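Local coordinates for protein OBCA, Oxalate Biosynthetic Component A (Burkholderia glumae, PDB 4NNB) that is a bacterial biosynthetic enzyme component built on a TIM-barrel domain of the beta-keto acid cleavage enzyme family, at residues Asp364-Thr369 / Ala439-Ser444; Ala353-Ala358 / Arg431-Arg436. All blocks are in the same frame, centred on the assembly; numbering follows the deposited sequence.

Interaction 1 of 2, residues Asp364-Thr369 / Ala439-Ser444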
ATOM      1  N   ASP A 364      18.258 -25.653   3.290  1.00 28.49           N
ATOM      2  CA  ASP A 364      18.101 -26.794   2.385  1.00 26.74           C
ATOM      3  C   ASP A 364      16.693 -26.861   1.790  1.00 27.44           C
ATOM      4  O   ASP A 364      16.529 -27.234   0.627  1.00 26.06           O
ATOM      5  CB  ASP A 364      18.444 -28.118   3.088  1.00 30.46           C
ATOM      6  CG  ASP A 364      19.941 -28.317   3.275  1.00 36.68           C
ATOM      7  OD1 ASP A 364      20.736 -27.489   2.780  1.00 34.67           O
ATOM      8  OD2 ASP A 364      20.322 -29.320   3.913  1.00 41.64           O
ATOM      9  N   ARG A 365      15.682 -26.504   2.584  1.00 23.19           N
ATOM     10  CA  ARG A 365      14.299 -26.489   2.092  1.00 27.22           C
ATOM     11  C   ARG A 365      14.115 -25.434   0.999  1.00 25.23           C
ATOM     12  O   ARG A 365      13.418 -25.668   0.014  1.00 26.14           O
ATOM     13  CB  ARG A 365      13.296 -26.254   3.241  1.00 27.63           C
ATOM     14  CG  ARG A 365      12.889 -27.535   4.011  1.00 35.98           C
ATOM     15  CD  ARG A 365      12.087 -27.176   5.255  1.00 39.57           C
ATOM     16  NE  ARG A 365      11.465 -28.336   5.915  1.00 38.99           N
ATOM     17  CZ  ARG A 365      12.074 -29.099   6.820  1.00 41.13           C
ATOM     18  NH1 ARG A 365      13.333 -28.854   7.179  1.00 35.66           N
ATOM     19  NH2 ARG A 365      11.425 -30.111   7.374  1.00 45.40           N
ATOM     20  N   LEU A 366      14.750 -24.280   1.178  1.00 25.14           N
ATOM     21  CA  LEU A 366      14.701 -23.218   0.170  1.00 27.44           C
ATOM     22  C   LEU A 366      15.418 -23.644  -1.104  1.00 29.00           C
ATOM     23  O   LEU A 366      15.016 -23.280  -2.212  1.00 26.86           O
ATOM     24  CB  LEU A 366      15.310 -21.926   0.729  1.00 25.33           C
ATOM     25  CG  LEU A 366      14.366 -21.141   1.647  1.00 22.01           C
ATOM     26  CD1 LEU A 366      15.143 -20.146   2.472  1.00 24.13           C
ATOM     27  CD2 LEU A 366      13.278 -20.452   0.828  1.00 21.34           C
ATOM     28  N   LEU A 367      16.479 -24.428  -0.958  1.00 26.06           N
ATOM     29  CA  LEU A 367      17.183 -24.906  -2.144  1.00 30.84           C
ATOM     30  C   LEU A 367      16.299 -25.890  -2.885  1.00 30.32           C
ATOM     31  O   LEU A 367      16.225 -25.873  -4.113  1.00 30.92           O
ATOM     32  CB  LEU A 367      18.522 -25.550  -1.785  1.00 29.61           C
ATOM     33  CG  LEU A 367      19.604 -24.598  -1.280  1.00 31.43           C
ATOM     34  CD1 LEU A 367      20.878 -25.376  -0.972  1.00 33.95           C
ATOM     35  CD2 LEU A 367      19.874 -23.497  -2.287  1.00 28.78           C
ATOM     36  N   ARG A 368      15.604 -26.727  -2.126  1.00 27.10           N
ATOM     37  CA  ARG A 368      14.701 -27.715  -2.689  1.00 29.37           C
ATOM     38  C   ARG A 368      13.537 -27.133  -3.487  1.00 32.69           C
ATOM     39  O   ARG A 368      13.032 -27.785  -4.402  1.00 27.16           O
ATOM     40  CB  ARG A 368      14.155 -28.611  -1.577  1.00 28.99           C
ATOM     41  CG  ARG A 368      14.468 -30.073  -1.790  1.00 39.73           C
ATOM     42  CD  ARG A 368      14.852 -30.756  -0.510  1.00 37.49           C
ATOM     43  NE  ARG A 368      13.749 -30.907   0.430  1.00 40.27           N
ATOM     44  CZ  ARG A 368      13.918 -30.936   1.753  1.00 46.40           C
ATOM     45  NH1 ARG A 368      15.140 -30.808   2.264  1.00 41.41           N
ATOM     46  NH2 ARG A 368      12.880 -31.081   2.571  1.00 39.21           N
ATOM     47  N   THR A 369      13.090 -25.927  -3.138  1.00 28.87           N
ATOM     48  CA  THR A 369      11.940 -25.351  -3.830  1.00 27.52           C
ATOM     49  C   THR A 369      12.341 -24.650  -5.123  1.00 31.56           C
ATOM     50  O   THR A 369      11.486 -24.076  -5.803  1.00 32.74           O
ATOM     51  CB  THR A 369      11.095 -24.401  -2.932  1.00 30.15           C
ATOM     52  OG1 THR A 369      11.951 -23.491  -2.232  1.00 26.24           O
ATOM     53  CG2 THR A 369      10.262 -25.191  -1.927  1.00 28.80           C
ATOM     54  N   ALA A 439      25.799 -14.980   0.209  1.00 33.48           N
ATOM     55  CA  ALA A 439      26.771 -15.986   0.625  1.00 33.35           C
ATOM     56  C   ALA A 439      26.082 -17.341   0.787  1.00 34.68           C
ATOM     57  O   ALA A 439      26.622 -18.374   0.381  1.00 31.93           O
ATOM     58  CB  ALA A 439      27.473 -15.559   1.927  1.00 33.48           C
ATOM     59  N   SER A 440      24.881 -17.343   1.362  1.00 32.08           N
ATOM     60  CA  SER A 440      24.197 -18.608   1.613  1.00 30.19           C
ATOM     61  C   SER A 440      23.513 -19.126   0.373  1.00 29.97           C
ATOM     62  O   SER A 440      23.327 -20.332   0.224  1.00 29.38           O
ATOM     63  CB  SER A 440      23.177 -18.483   2.750  1.00 31.88           C
ATOM     64  OG  SER A 440      23.833 -18.222   3.972  1.00 41.24           O
ATOM     65  N   PHE A 441      23.116 -18.210  -0.506  1.00 29.57           N
ATOM     66  CA  PHE A 441      22.405 -18.583  -1.717  1.00 26.66           C
ATOM     67  C   PHE A 441      23.047 -17.912  -2.927  1.00 32.53           C
ATOM     68  O   PHE A 441      22.587 -16.860  -3.365  1.00 29.84           O
ATOM     69  CB  PHE A 441      20.929 -18.165  -1.632  1.00 28.69           C
ATOM     70  CG  PHE A 441      20.196 -18.748  -0.454  1.00 28.22           C
ATOM     71  CD1 PHE A 441      19.624 -20.015  -0.533  1.00 26.52           C
ATOM     72  CD2 PHE A 441      20.086 -18.039   0.728  1.00 27.16           C
ATOM     73  CE1 PHE A 441      18.945 -20.559   0.562  1.00 26.03           C
ATOM     74  CE2 PHE A 441      19.410 -18.579   1.834  1.00 24.94           C
ATOM     75  CZ  PHE A 441      18.835 -19.835   1.742  1.00 23.11           C
ATOM     76  N   PRO A 442      24.106 -18.529  -3.476  1.00 35.54           N
ATOM     77  CA  PRO A 442      24.825 -18.004  -4.652  1.00 33.62           C
ATOM     78  C   PRO A 442      23.911 -17.802  -5.859  1.00 34.66           C
ATOM     79  O   PRO A 442      24.148 -16.893  -6.650  1.00 37.74           O
ATOM     80  CB  PRO A 442      25.851 -19.097  -4.966  1.00 36.15           C
ATOM     81  CG  PRO A 442      25.981 -19.901  -3.706  1.00 40.64           C
ATOM     82  CD  PRO A 442      24.668 -19.799  -2.985  1.00 32.83           C
ATOM     83  N   VAL A 443      22.896 -18.646  -6.014  1.00 31.67           N
ATOM     84  CA  VAL A 443      21.931 -18.465  -7.086  1.00 33.52           C
ATOM     85  C   VAL A 443      20.664 -17.906  -6.450  1.00 32.23           C
ATOM     86  O   VAL A 443      19.830 -18.655  -5.938  1.00 27.45           O
ATOM     87  CB  VAL A 443      21.625 -19.777  -7.823  1.00 31.69           C
ATOM     88  CG1 VAL A 443      20.812 -19.498  -9.082  1.00 30.86           C
ATOM     89  CG2 VAL A 443      22.926 -20.483  -8.199  1.00 41.40           C
ATOM     90  N   SER A 444      20.543 -16.586  -6.463  1.00 27.24           N
ATOM     91  CA  SER A 444      19.441 -15.919  -5.781  1.00 28.00           C
ATOM     92  C   SER A 444      19.079 -14.622  -6.465  1.00 33.07           C
ATOM     93  O   SER A 444      19.880 -14.073  -7.231  1.00 29.99           O
ATOM     94  CB  SER A 444      19.830 -15.606  -4.344  1.00 29.12           C
ATOM     95  OG  SER A 444      20.912 -14.686  -4.293  1.00 32.96           O
TER
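The CA atoms of Leu367 and Phe441, 8.2 Å apart, mark the nearest backbone approach between the short helix 363-368 and the chain that leaves helix 416-440. Phe441 is the first residue past that helix to give up helical backbone angles, and its CB points to the other segment. With CG anti to its own carbonyl carbon (chi1 -58°), its ring reaches across to two consecutive leucines. Leu367 comes in at the ring's edge, near its plane, CD2 lying 3.9 Å from Phe441 CD1. Leu366 crosses the phenyl group at about a right angle, its CD1 3.8 Å from Phe441 CZ and its CB 3.9 Å from Phe441 CE1. The grip is wholly apolar, with no hydrogen bond between the segments. Behind the ring, the Ser444 hydroxyl donates to Phe441 O at 2.9 Å, nearly in line with the C=O bond, and so ties the turn to the start of strand 444-449. Phe375 and Val373 of strand 373-378 also meet Phe441, while Val443 pairs through its backbone with Val373. The arrangement belongs to a TIM barrel: hydrophobic packing where outer helices hand the chain over to neighbouring parallel strands.

Interaction 2 of 2, residues Ala353-Ala358 / Arg431-Arg436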
ATOM      1  N   ALA A 353      15.648 -12.025  12.237  1.00 23.10           N
ATOM      2  CA  ALA A 353      15.312 -13.411  12.552  1.00 24.74           C
ATOM      3  C   ALA A 353      15.090 -14.195  11.259  1.00 24.16           C
ATOM      4  O   ALA A 353      15.559 -15.330  11.118  1.00 24.33           O
ATOM      5  CB  ALA A 353      14.077 -13.470  13.434  1.00 23.45           C
ATOM      6  N   ILE A 354      14.400 -13.577  10.299  1.00 23.76           N
ATOM      7  CA  ILE A 354      14.178 -14.242   9.010  1.00 23.74           C
ATOM      8  C   ILE A 354      15.486 -14.503   8.266  1.00 23.22           C
ATOM      9  O   ILE A 354      15.679 -15.593   7.705  1.00 23.01           O
ATOM     10  CB  ILE A 354      13.132 -13.499   8.147  1.00 24.09           C
ATOM     11  CG1 ILE A 354      11.732 -13.849   8.664  1.00 25.65           C
ATOM     12  CG2 ILE A 354      13.270 -13.861   6.668  1.00 23.24           C
ATOM     13  CD1 ILE A 354      10.618 -12.885   8.242  1.00 22.15           C
ATOM     14  N   VAL A 355      16.393 -13.531   8.274  1.00 24.84           N
ATOM     15  CA  VAL A 355      17.709 -13.737   7.659  1.00 25.48           C
ATOM     16  C   VAL A 355      18.461 -14.911   8.314  1.00 25.49           C
ATOM     17  O   VAL A 355      18.970 -15.801   7.618  1.00 24.73           O
ATOM     18  CB  VAL A 355      18.588 -12.469   7.721  1.00 27.25           C
ATOM     19  CG1 VAL A 355      19.919 -12.719   6.990  1.00 26.43           C
ATOM     20  CG2 VAL A 355      17.854 -11.272   7.097  1.00 26.30           C
ATOM     21  N   ASP A 356      18.515 -14.908   9.643  1.00 22.74           N
ATOM     22  CA  ASP A 356      19.151 -15.994  10.387  1.00 27.95           C
ATOM     23  C   ASP A 356      18.551 -17.347  10.035  1.00 25.43           C
ATOM     24  O   ASP A 356      19.266 -18.310   9.773  1.00 24.24           O
ATOM     25  CB  ASP A 356      18.984 -15.773  11.884  1.00 26.26           C
ATOM     26  CG  ASP A 356      19.737 -14.567  12.386  1.00 31.05           C
ATOM     27  OD1 ASP A 356      20.647 -14.084  11.681  1.00 30.70           O
ATOM     28  OD2 ASP A 356      19.415 -14.107  13.499  1.00 31.60           O
ATOM     29  N   ASN A 357      17.227 -17.417  10.016  1.00 24.71           N
ATOM     30  CA  ASN A 357      16.549 -18.691   9.769  1.00 24.98           C
ATOM     31  C   ASN A 357      16.673 -19.193   8.330  1.00 25.83           C
ATOM     32  O   ASN A 357      16.916 -20.381   8.093  1.00 24.28           O
ATOM     33  CB  ASN A 357      15.084 -18.598  10.197  1.00 24.83           C
ATOM     34  CG  ASN A 357      14.933 -18.385  11.703  1.00 27.36           C
ATOM     35  OD1 ASN A 357      15.911 -18.476  12.450  1.00 24.98           O
ATOM     36  ND2 ASN A 357      13.704 -18.121  12.154  1.00 22.77           N
ATOM     37  N   ALA A 358      16.514 -18.284   7.371  1.00 22.01           N
ATOM     38  CA  ALA A 358      16.559 -18.655   5.961  1.00 22.03           C
ATOM     39  C   ALA A 358      17.931 -19.191   5.609  1.00 22.89           C
ATOM     40  O   ALA A 358      18.053 -20.138   4.834  1.00 23.47           O
ATOM     41  CB  ALA A 358      16.211 -17.473   5.071  1.00 22.40           C
ATOM     42  N   ARG A 431      23.448  -3.594   3.526  1.00 30.34           N
ATOM     43  CA  ARG A 431      24.542  -4.317   2.866  1.00 32.87           C
ATOM     44  C   ARG A 431      24.871  -5.691   3.482  1.00 27.63           C
ATOM     45  O   ARG A 431      24.939  -6.677   2.748  1.00 27.28           O
ATOM     46  CB  ARG A 431      25.814  -3.451   2.750  1.00 37.15           C
ATOM     47  CG  ARG A 431      27.025  -4.192   2.192  1.00 38.00           C
ATOM     48  CD  ARG A 431      27.254  -3.864   0.740  1.00 43.34           C
ATOM     49  NE  ARG A 431      27.671  -2.472   0.589  1.00 45.86           N
ATOM     50  CZ  ARG A 431      27.605  -1.793  -0.548  1.00 42.88           C
ATOM     51  NH1 ARG A 431      27.126  -2.376  -1.635  1.00 40.09           N
ATOM     52  NH2 ARG A 431      28.004  -0.531  -0.593  1.00 44.84           N
ATOM     53  N   PRO A 432      25.063  -5.762   4.815  1.00 32.78           N
ATOM     54  CA  PRO A 432      25.415  -7.071   5.382  1.00 29.89           C
ATOM     55  C   PRO A 432      24.266  -8.068   5.254  1.00 32.75           C
ATOM     56  O   PRO A 432      24.526  -9.266   5.168  1.00 30.84           O
ATOM     57  CB  PRO A 432      25.651  -6.768   6.865  1.00 29.46           C
ATOM     58  CG  PRO A 432      25.755  -5.296   6.981  1.00 39.68           C
ATOM     59  CD  PRO A 432      24.957  -4.729   5.863  1.00 33.88           C
ATOM     60  N   VAL A 433      23.021  -7.586   5.251  1.00 32.78           N
ATOM     61  CA  VAL A 433      21.865  -8.465   5.037  1.00 30.65           C
ATOM     62  C   VAL A 433      21.937  -9.055   3.636  1.00 30.69           C
ATOM     63  O   VAL A 433      21.842 -10.276   3.457  1.00 27.78           O
ATOM     64  CB  VAL A 433      20.520  -7.713   5.257  1.00 31.94           C
ATOM     65  CG1 VAL A 433      19.319  -8.570   4.835  1.00 26.16           C
ATOM     66  CG2 VAL A 433      20.379  -7.293   6.710  1.00 29.19           C
ATOM     67  N   VAL A 434      22.143  -8.193   2.640  1.00 26.68           N
ATOM     68  CA  VAL A 434      22.268  -8.657   1.265  1.00 26.08           C
ATOM     69  C   VAL A 434      23.418  -9.669   1.119  1.00 30.00           C
ATOM     70  O   VAL A 434      23.263 -10.707   0.479  1.00 28.10           O
ATOM     71  CB  VAL A 434      22.459  -7.478   0.283  1.00 28.36           C
ATOM     72  CG1 VAL A 434      22.802  -7.979  -1.107  1.00 30.42           C
ATOM     73  CG2 VAL A 434      21.188  -6.605   0.246  1.00 28.43           C
ATOM     74  N   GLU A 435      24.566  -9.365   1.717  1.00 31.39           N
ATOM     75  CA  GLU A 435      25.735 -10.239   1.592  1.00 31.82           C
ATOM     76  C   GLU A 435      25.539 -11.587   2.291  1.00 28.59           C
ATOM     77  O   GLU A 435      26.003 -12.620   1.793  1.00 33.23           O
ATOM     78  CB  GLU A 435      26.998  -9.543   2.112  1.00 34.41           C
ATOM     79  CG  GLU A 435      27.421  -8.337   1.285  1.00 37.48           C
ATOM     80  CD  GLU A 435      27.563  -8.670  -0.197  1.00 46.10           C
ATOM     81  OE1 GLU A 435      28.174  -9.715  -0.532  1.00 44.39           O
ATOM     82  OE2 GLU A 435      27.047  -7.888  -1.025  1.00 49.90           O
ATOM     83  N   ARG A 436      24.853 -11.591   3.431  1.00 30.97           N
ATOM     84  CA  ARG A 436      24.545 -12.862   4.097  1.00 31.17           C
ATOM     85  C   ARG A 436      23.684 -13.719   3.191  1.00 30.01           C
ATOM     86  O   ARG A 436      23.918 -14.916   3.051  1.00 28.51           O
ATOM     87  CB  ARG A 436      23.837 -12.643   5.434  1.00 35.67           C
ATOM     88  CG  ARG A 436      24.745 -12.173   6.567  1.00 40.76           C
ATOM     89  CD  ARG A 436      23.976 -12.142   7.881  1.00 40.13           C
ATOM     90  NE  ARG A 436      23.643 -13.487   8.347  1.00 43.66           N
ATOM     91  CZ  ARG A 436      22.712 -13.746   9.260  1.00 39.72           C
ATOM     92  NH1 ARG A 436      22.011 -12.751   9.790  1.00 38.31           N
ATOM     93  NH2 ARG A 436      22.475 -14.995   9.633  1.00 39.35           N
TER
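Helices 352-359 and 416-440 run nearly parallel here, their local axes 10.7 Å apart at closest and 19° apart in direction, with Val355 and Val433 nearest in CA register. Between them the two valines touch through single methyls, Val355 CG2 lying 3.8 Å from Val433 CG1. The other methyl of Val355, CG1, sits over one face of the Arg436 guanidinium, offset toward its rim and 3.5 Å from Arg436 NH1. It thus packs against the flat group whose edge is engaged by Asp356. There Arg436 grips a single carboxylate oxygen end-on in a salt bridge: NH1 donates to Asp356 OD1 at 2.7 Å and NH2 to the same OD1 at 2.9 Å. NH1 meets OD1 nearly in line with its C-O bond and NH2 on the anti side, while OD1 stays close to the guanidinium plane. With both nitrogens on one oxygen and the two planes turned 44° against each other, this is not the flat pairing in which both carboxylate oxygens are used. A bend at chi3 (69°) in the otherwise extended Arg436 chain carries the guanidinium over to Asp356. On the barrel side of the valines, Val355 rests on Val349 of strand 344-349 and Val433 on Leu377 of strand 373-378, placing the two helices side by side against adjacent parallel strands.

In the fold
Both interactions use helix 416-440: interaction 2 near its last turns, interaction 1 just beyond its end. Their other halves lie on helices 352-359 and 363-368, which follow each other in the chain, so the segments alternate along the sequence. The centres are 12 Å apart, and the two contacts join directly at Ala358, whose O atom packs 3.2 Å from Phe441 CZ and 3.7 Å from Leu366 CD1. Together they pack three helices on the outside of the barrel. Neither supplies residues to the magnesium or oxaloacetate site; the side chain of Leu366 is about 13 Å from the bound oxaloacetate. Strand 344-349, however, touches both interactions and also carries the pocket residue Glu348.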